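Local coordinates for protein glycoside hydrolase (PDB 6ORH) that probably hydrolyses terminal alpha-L-fucose from host glycans, as a family 29 alpha-L-fucosidase that takes part in degrading host-derived carbohydrate antigens, at residues Gly160-Gly172 with Trp188-Phe202. The protein carries 2 engineered substitutions. Sequence-based numbering, arbitrary orientation.
Engineered in segment 160-172: Asn171 (natural residue Asp). With GAL (beta-D-galactopyranose), chain C; FUC (alpha-L-fucopyranose), chain B; FUC (alpha-L-fucopyranose), chain D; EDO (1,2-ethanediol), chain F.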
loop_
_atom_site.group_PDB
_atom_site.type_symbol
_atom_site.label_atom_id
_atom_site.label_comp_id
_atom_site.label_asym_id
_atom_site.label_seq_id
_atom_site.Cartn_x
_atom_site.Cartn_y
_atom_site.Cartn_z
ATOM N N GLY A 160 6.566 37.207 0.089
ATOM C CA GLY A 160 7.348 36.115 -0.461
ATOM C C GLY A 160 8.700 36.050 0.230
ATOM O O GLY A 160 8.963 36.827 1.151
ATOM N N ASN A 161 9.538 35.147 -0.274
ATOM C CA ASN A 161 10.927 35.042 0.143
ATOM C C ASN A 161 11.709 35.999 -0.752
ATOM O O ASN A 161 11.953 35.687 -1.910
ATOM C CB ASN A 161 11.392 33.593 -0.009
ATOM C CG ASN A 161 12.858 33.399 0.332
ATOM O OD1 ASN A 161 13.478 34.306 0.867
ATOM N ND2 ASN A 161 13.380 32.198 0.128
ATOM N N ALA A 162 12.043 37.190 -0.214
ATOM C CA ALA A 162 12.705 38.238 -1.001
ATOM C C ALA A 162 11.931 38.517 -2.283
ATOM O O ALA A 162 12.509 38.527 -3.369
ATOM C CB ALA A 162 14.152 37.875 -1.277
ATOM N N GLY A 163 10.605 38.641 -2.141
ATOM C CA GLY A 163 9.740 38.988 -3.256
ATOM C C GLY A 163 9.348 37.812 -4.139
ATOM O O GLY A 163 8.640 37.998 -5.133
ATOM N N LYS A 164 9.798 36.607 -3.795
ATOM C CA LYS A 164 9.578 35.477 -4.681
ATOM C C LYS A 164 8.581 34.517 -4.043
ATOM O O LYS A 164 8.692 34.198 -2.854
ATOM C CB LYS A 164 10.895 34.761 -4.985
ATOM C CG LYS A 164 10.794 33.659 -6.029
ATOM C CD LYS A 164 12.168 33.105 -6.394
ATOM C CE LYS A 164 12.169 32.217 -7.618
ATOM N NZ LYS A 164 11.821 32.968 -8.846
ATOM N N PHE A 165 7.616 34.046 -4.856
ATOM C CA PHE A 165 6.768 32.926 -4.458
ATOM C C PHE A 165 7.079 31.674 -5.270
ATOM O O PHE A 165 7.307 31.713 -6.486
ATOM C CB PHE A 165 5.287 33.284 -4.649
ATOM C CG PHE A 165 4.765 34.125 -3.516
ATOM C CD1 PHE A 165 4.229 33.516 -2.385
ATOM C CD2 PHE A 165 4.791 35.516 -3.583
ATOM C CE1 PHE A 165 3.752 34.287 -1.329
ATOM C CE2 PHE A 165 4.344 36.278 -2.507
ATOM C CZ PHE A 165 3.821 35.670 -1.386
ATOM N N ALA A 166 7.080 30.540 -4.555
ATOM C CA ALA A 166 7.380 29.230 -5.128
ATOM C C ALA A 166 6.119 28.435 -5.487
ATOM O O ALA A 166 6.208 27.502 -6.288
ATOM C CB ALA A 166 8.261 28.447 -4.172
ATOM N N GLU A 167 4.973 28.760 -4.864
ATOM C CA GLU A 167 3.778 27.964 -5.130
ATOM C C GLU A 167 2.530 28.799 -4.860
ATOM O O GLU A 167 2.509 29.560 -3.901
ATOM C CB GLU A 167 3.778 26.733 -4.220
ATOM C CG GLU A 167 2.651 25.720 -4.501
ATOM C CD GLU A 167 2.925 24.345 -3.904
ATOM O OE1 GLU A 167 4.107 24.028 -3.619
ATOM O OE2 GLU A 167 1.968 23.558 -3.730
ATOM N N VAL A 168 1.525 28.658 -5.739
ATOM C CA VAL A 168 0.211 29.261 -5.511
ATOM C C VAL A 168 -0.781 28.107 -5.371
ATOM O O VAL A 168 -0.740 27.203 -6.198
ATOM C CB VAL A 168 -0.170 30.195 -6.681
ATOM C CG1 VAL A 168 -1.623 30.661 -6.553
ATOM C CG2 VAL A 168 0.774 31.406 -6.750
ATOM N N TRP A 169 -1.655 28.162 -4.346
ATOM C CA TRP A 169 -2.586 27.070 -4.080
ATOM C C TRP A 169 -4.012 27.523 -4.388
ATOM O O TRP A 169 -4.511 28.494 -3.786
ATOM C CB TRP A 169 -2.469 26.670 -2.590
ATOM C CG TRP A 169 -2.100 25.230 -2.376
ATOM C CD1 TRP A 169 -0.861 24.672 -2.516
ATOM C CD2 TRP A 169 -2.966 24.170 -1.929
ATOM N NE1 TRP A 169 -0.888 23.336 -2.220
ATOM C CE2 TRP A 169 -2.157 23.011 -1.808
ATOM C CE3 TRP A 169 -4.338 24.084 -1.607
ATOM C CZ2 TRP A 169 -2.661 21.781 -1.397
ATOM C CZ3 TRP A 169 -4.817 22.864 -1.154
ATOM C CH2 TRP A 169 -4.000 21.726 -1.099
ATOM N N MET A 170 -4.669 26.787 -5.310
ATOM C CA MET A 170 -6.069 27.026 -5.666
ATOM C C MET A 170 -6.892 25.796 -5.283
ATOM O O MET A 170 -7.060 24.849 -6.059
ATOM C CB MET A 170 -6.158 27.253 -7.182
ATOM C CG MET A 170 -5.345 28.462 -7.595
ATOM S SD MET A 170 -5.422 28.663 -9.370
ATOM C CE MET A 170 -4.423 30.137 -9.597
ATOM N N ASN A 171 -7.386 25.798 -4.047
ATOM C CA ASN A 171 -8.139 24.670 -3.520
ATOM C C ASN A 171 -9.354 24.398 -4.399
ATOM O O ASN A 171 -10.014 25.341 -4.808
ATOM C CB ASN A 171 -8.577 25.010 -2.085
ATOM C CG ASN A 171 -8.885 23.764 -1.301
ATOM O OD1 ASN A 171 -9.833 23.045 -1.605
ATOM N ND2 ASN A 171 -8.120 23.508 -0.268
ATOM N N GLY A 172 -9.660 23.105 -4.662
ATOM C CA GLY A 172 -10.813 22.802 -5.508
ATOM C C GLY A 172 -12.132 22.635 -4.730
ATOM O O GLY A 172 -13.174 22.453 -5.367
ATOM N N TRP A 188 -5.725 33.743 -14.839
ATOM C CA TRP A 188 -4.998 33.690 -13.574
ATOM C C TRP A 188 -3.580 33.165 -13.779
ATOM O O TRP A 188 -2.645 33.746 -13.216
ATOM C CB TRP A 188 -5.710 32.811 -12.545
ATOM C CG TRP A 188 -7.096 33.241 -12.174
ATOM C CD1 TRP A 188 -7.769 34.375 -12.538
ATOM C CD2 TRP A 188 -7.955 32.546 -11.260
ATOM N NE1 TRP A 188 -9.006 34.415 -11.928
ATOM C CE2 TRP A 188 -9.148 33.299 -11.151
ATOM C CE3 TRP A 188 -7.818 31.357 -10.534
ATOM C CZ2 TRP A 188 -10.198 32.902 -10.313
ATOM C CZ3 TRP A 188 -8.866 30.937 -9.743
ATOM C CH2 TRP A 188 -10.013 31.731 -9.614
ATOM N N PHE A 189 -3.435 32.098 -14.573
ATOM C CA PHE A 189 -2.127 31.467 -14.742
ATOM C C PHE A 189 -1.195 32.426 -15.475
ATOM O O PHE A 189 0.009 32.484 -15.173
ATOM C CB PHE A 189 -2.247 30.126 -15.479
ATOM C CG PHE A 189 -3.133 29.088 -14.831
ATOM C CD1 PHE A 189 -3.439 29.138 -13.465
ATOM C CD2 PHE A 189 -3.685 28.065 -15.610
ATOM C CE1 PHE A 189 -4.229 28.146 -12.886
ATOM C CE2 PHE A 189 -4.499 27.096 -15.042
ATOM C CZ PHE A 189 -4.776 27.148 -13.683
ATOM N N GLU A 190 -1.756 33.185 -16.428
ATOM C CA GLU A 190 -0.969 34.165 -17.164
ATOM C C GLU A 190 -0.363 35.203 -16.221
ATOM O O GLU A 190 0.831 35.510 -16.322
ATOM C CB GLU A 190 -1.840 34.848 -18.220
ATOM C CG GLU A 190 -2.038 34.021 -19.471
ATOM C CD GLU A 190 -3.040 34.634 -20.441
ATOM O OE1 GLU A 190 -3.539 35.736 -20.154
ATOM O OE2 GLU A 190 -3.338 34.003 -21.461
ATOM N N THR A 191 -1.189 35.733 -15.301
ATOM C CA THR A 191 -0.741 36.730 -14.346
ATOM C C THR A 191 0.330 36.130 -13.430
ATOM O O THR A 191 1.295 36.807 -13.072
ATOM C CB THR A 191 -1.911 37.336 -13.554
ATOM O OG1 THR A 191 -2.509 38.306 -14.422
ATOM C CG2 THR A 191 -1.498 38.039 -12.282
ATOM N N ILE A 192 0.102 34.885 -12.989
ATOM C CA ILE A 192 1.083 34.243 -12.111
ATOM C C ILE A 192 2.436 34.156 -12.819
ATOM O O ILE A 192 3.473 34.422 -12.198
ATOM C CB ILE A 192 0.571 32.893 -11.566
ATOM C CG1 ILE A 192 -0.657 33.143 -10.684
ATOM C CG2 ILE A 192 1.668 32.138 -10.813
ATOM C CD1 ILE A 192 -1.425 31.877 -10.368
ATOM N N ARG A 193 2.432 33.807 -14.109
ATOM C CA ARG A 193 3.689 33.748 -14.847
ATOM C C ARG A 193 4.293 35.151 -14.952
ATOM O O ARG A 193 5.490 35.366 -14.738
ATOM C CB ARG A 193 3.437 33.174 -16.243
ATOM C CG ARG A 193 3.313 31.658 -16.278
ATOM C CD ARG A 193 3.255 31.057 -17.675
ATOM N NE ARG A 193 2.179 31.527 -18.537
ATOM C CZ ARG A 193 0.951 31.021 -18.560
ATOM N NH1 ARG A 193 0.617 30.034 -17.745
ATOM N NH2 ARG A 193 0.060 31.520 -19.394
ATOM N N ASP A 194 3.459 36.119 -15.324
ATOM C CA ASP A 194 3.941 37.473 -15.559
ATOM C C ASP A 194 4.675 37.976 -14.320
ATOM O O ASP A 194 5.694 38.661 -14.424
ATOM C CB ASP A 194 2.795 38.457 -15.817
ATOM C CG ASP A 194 2.083 38.347 -17.157
ATOM O OD1 ASP A 194 2.633 37.699 -18.090
ATOM O OD2 ASP A 194 0.955 38.903 -17.254
ATOM N N LEU A 195 4.172 37.617 -13.129
ATOM C CA LEU A 195 4.708 38.180 -11.893
ATOM C C LEU A 195 5.730 37.271 -11.206
ATOM O O LEU A 195 6.549 37.785 -10.428
ATOM C CB LEU A 195 3.544 38.497 -10.945
ATOM C CG LEU A 195 2.574 39.562 -11.440
ATOM C CD1 LEU A 195 1.492 39.754 -10.413
ATOM C CD2 LEU A 195 3.317 40.898 -11.619
ATOM N N GLN A 196 5.647 35.960 -11.453
ATOM C CA GLN A 196 6.427 34.988 -10.695
ATOM C C GLN A 196 7.026 33.878 -11.555
ATOM O O GLN A 196 7.492 32.875 -11.015
ATOM C CB GLN A 196 5.610 34.464 -9.501
ATOM C CG GLN A 196 5.296 35.519 -8.446
ATOM C CD GLN A 196 6.488 35.890 -7.583
ATOM O OE1 GLN A 196 7.462 35.134 -7.502
ATOM N NE2 GLN A 196 6.421 37.039 -6.924
ATOM N N GLY A 197 7.021 34.032 -12.885
ATOM C CA GLY A 197 7.717 33.089 -13.752
ATOM C C GLY A 197 7.187 31.661 -13.619
ATOM O O GLY A 197 5.980 31.455 -13.762
ATOM N N ASP A 198 8.067 30.678 -13.385
ATOM C CA ASP A 198 7.595 29.303 -13.389
ATOM C C ASP A 198 7.191 28.842 -11.984
ATOM O O ASP A 198 7.200 27.643 -11.717
ATOM C CB ASP A 198 8.482 28.299 -14.145
ATOM C CG ASP A 198 7.668 27.113 -14.683
ATOM O OD1 ASP A 198 6.423 27.232 -14.801
ATOM O OD2 ASP A 198 8.259 26.056 -14.951
ATOM N N CYS A 199 6.766 29.794 -11.142
ATOM C CA CYS A 199 6.101 29.500 -9.869
ATOM C C CYS A 199 5.139 28.317 -10.039
ATOM O O CYS A 199 4.314 28.317 -10.957
ATOM C CB CYS A 199 5.301 30.725 -9.444
ATOM S SG CYS A 199 4.483 30.536 -7.834
ATOM N N LEU A 200 5.220 27.314 -9.142
ATOM C CA LEU A 200 4.354 26.150 -9.222
ATOM C C LEU A 200 2.912 26.522 -8.879
ATOM O O LEU A 200 2.680 27.392 -8.053
ATOM C CB LEU A 200 4.865 25.112 -8.217
ATOM C CG LEU A 200 6.288 24.627 -8.478
ATOM C CD1 LEU A 200 6.773 23.797 -7.280
ATOM C CD2 LEU A 200 6.313 23.785 -9.739
ATOM N N ILE A 201 1.936 25.821 -9.484
ATOM C CA ILE A 201 0.534 26.080 -9.150
ATOM C C ILE A 201 -0.167 24.758 -8.839
ATOM O O ILE A 201 -0.133 23.813 -9.647
ATOM C CB ILE A 201 -0.171 26.809 -10.319
ATOM C CG1 ILE A 201 0.504 28.140 -10.664
ATOM C CG2 ILE A 201 -1.658 26.969 -9.999
ATOM C CD1 ILE A 201 0.041 28.759 -11.985
ATOM N N PHE A 202 -0.778 24.689 -7.647
ATOM C CA PHE A 202 -1.684 23.600 -7.285
ATOM C C PHE A 202 -3.098 24.029 -7.672
ATOM O O PHE A 202 -3.542 25.095 -7.267
ATOM C CB PHE A 202 -1.623 23.399 -5.760
ATOM C CG PHE A 202 -2.549 22.325 -5.247
ATOM C CD1 PHE A 202 -3.906 22.583 -5.108
ATOM C CD2 PHE A 202 -2.066 21.080 -4.884
ATOM C CE1 PHE A 202 -4.759 21.606 -4.615
ATOM C CE2 PHE A 202 -2.915 20.091 -4.396
ATOM C CZ PHE A 202 -4.268 20.349 -4.283
HETATM C C1 GAL C . -10.173 18.682 -1.642
HETATM C C2 GAL C . -10.522 19.220 -3.047
HETATM C C3 GAL C . -9.291 19.205 -3.965
HETATM C C4 GAL C . -8.039 19.746 -3.267
HETATM C C5 GAL C . -7.887 19.008 -1.930
HETATM C C6 GAL C . -6.675 19.429 -1.134
HETATM O O2 GAL C . -11.533 18.384 -3.632
HETATM O O3 GAL C . -9.576 19.936 -5.191
HETATM O O4 GAL C . -8.144 21.178 -3.020
HETATM O O5 GAL C . -9.033 19.360 -1.116
HETATM O O6 GAL C . -6.506 18.516 -0.016
HETATM C C1 FUC B . -9.983 21.206 1.439
HETATM C C2 FUC B . -10.478 22.398 2.239
HETATM C C3 FUC B . -9.915 22.272 3.650
HETATM C C4 FUC B . -8.387 22.381 3.612
HETATM C C5 FUC B . -7.857 21.264 2.679
HETATM C C6 FUC B . -6.367 21.390 2.422
HETATM O O2 FUC B . -11.915 22.323 2.267
HETATM O O3 FUC B . -10.471 23.316 4.470
HETATM O O4 FUC B . -8.023 23.712 3.148
HETATM O O5 FUC B . -8.548 21.258 1.365
HETATM C C1 FUC D . -12.523 19.103 -4.373
HETATM C C2 FUC D . -13.030 18.138 -5.463
HETATM C C3 FUC D . -13.862 17.025 -4.788
HETATM C C4 FUC D . -15.014 17.601 -3.994
HETATM C C5 FUC D . -14.420 18.535 -2.949
HETATM C C6 FUC D . -15.460 19.243 -2.090
HETATM O O2 FUC D . -11.914 17.615 -6.137
HETATM O O3 FUC D . -14.394 16.077 -5.731
HETATM O O4 FUC D . -15.912 18.345 -4.838
HETATM O O5 FUC D . -13.660 19.513 -3.649
HETATM C C1 EDO F . -1.006 25.569 -17.705
HETATM O O1 EDO F . -2.287 25.379 -18.285
HETATM C C2 EDO F . -0.355 26.802 -18.198
HETATM O O2 EDO F . -1.253 27.819 -18.654
HETATM O O HOH W 1 8.791 32.420 -8.618
HETATM O O HOH W 2 9.645 35.555 -8.932
#
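In the TIM-type barrel of this family 29 glycosidase, strands 167-169 and 200-202 are parallel neighbours in a beta-alpha-beta unit whose helix, 185-196, packs outside them. Four backbone hydrogen bonds join the strands, from Leu200 N to Ala166 O through to Met170 N to Phe202 O (2.8 Å). Toward the barrel interior, the six-membered ring of Trp169 and the ring of Phe202 form a face-to-face stack, centroids 3.6 Å apart and planes 6° from parallel. Phe202 extends with CG anti to its backbone N (chi1 178°), which brings its ring there while CB sits over the indole's five-membered ring. Broad, flat side chains suit this end of the sheet because it borders the sugar pocket: Trp169 CH2 meets galactose C6 at 3.5 Å, and Glu255 takes the indole N-H. Just beyond, the engineered Asn171 gives ND2 to O5 of the chain B fucose (2.8 Å) in an almost straight bond.

The sheet's other face carries the apolar seam with the helix. Met170, long and unbranched, reaches toward the helix; SD lies at the edges of both the Trp188 and Phe189 rings, a pair of Met-aromatic contacts, and its methyl CE meets Ile192 CD1 tip to tip at 3.6 Å. Val168 CG1 touches the same CD1. At the helix's C-terminal end, the Gln196 amide, bent at chi2 (-74°), bridges to the loop before the strand: Phe165 N approaches OE1 from above the plane of the Gln196 amide, while Gly163 O, accepting a nearly straight bond from NE2 at 3.0 Å, lies in that plane.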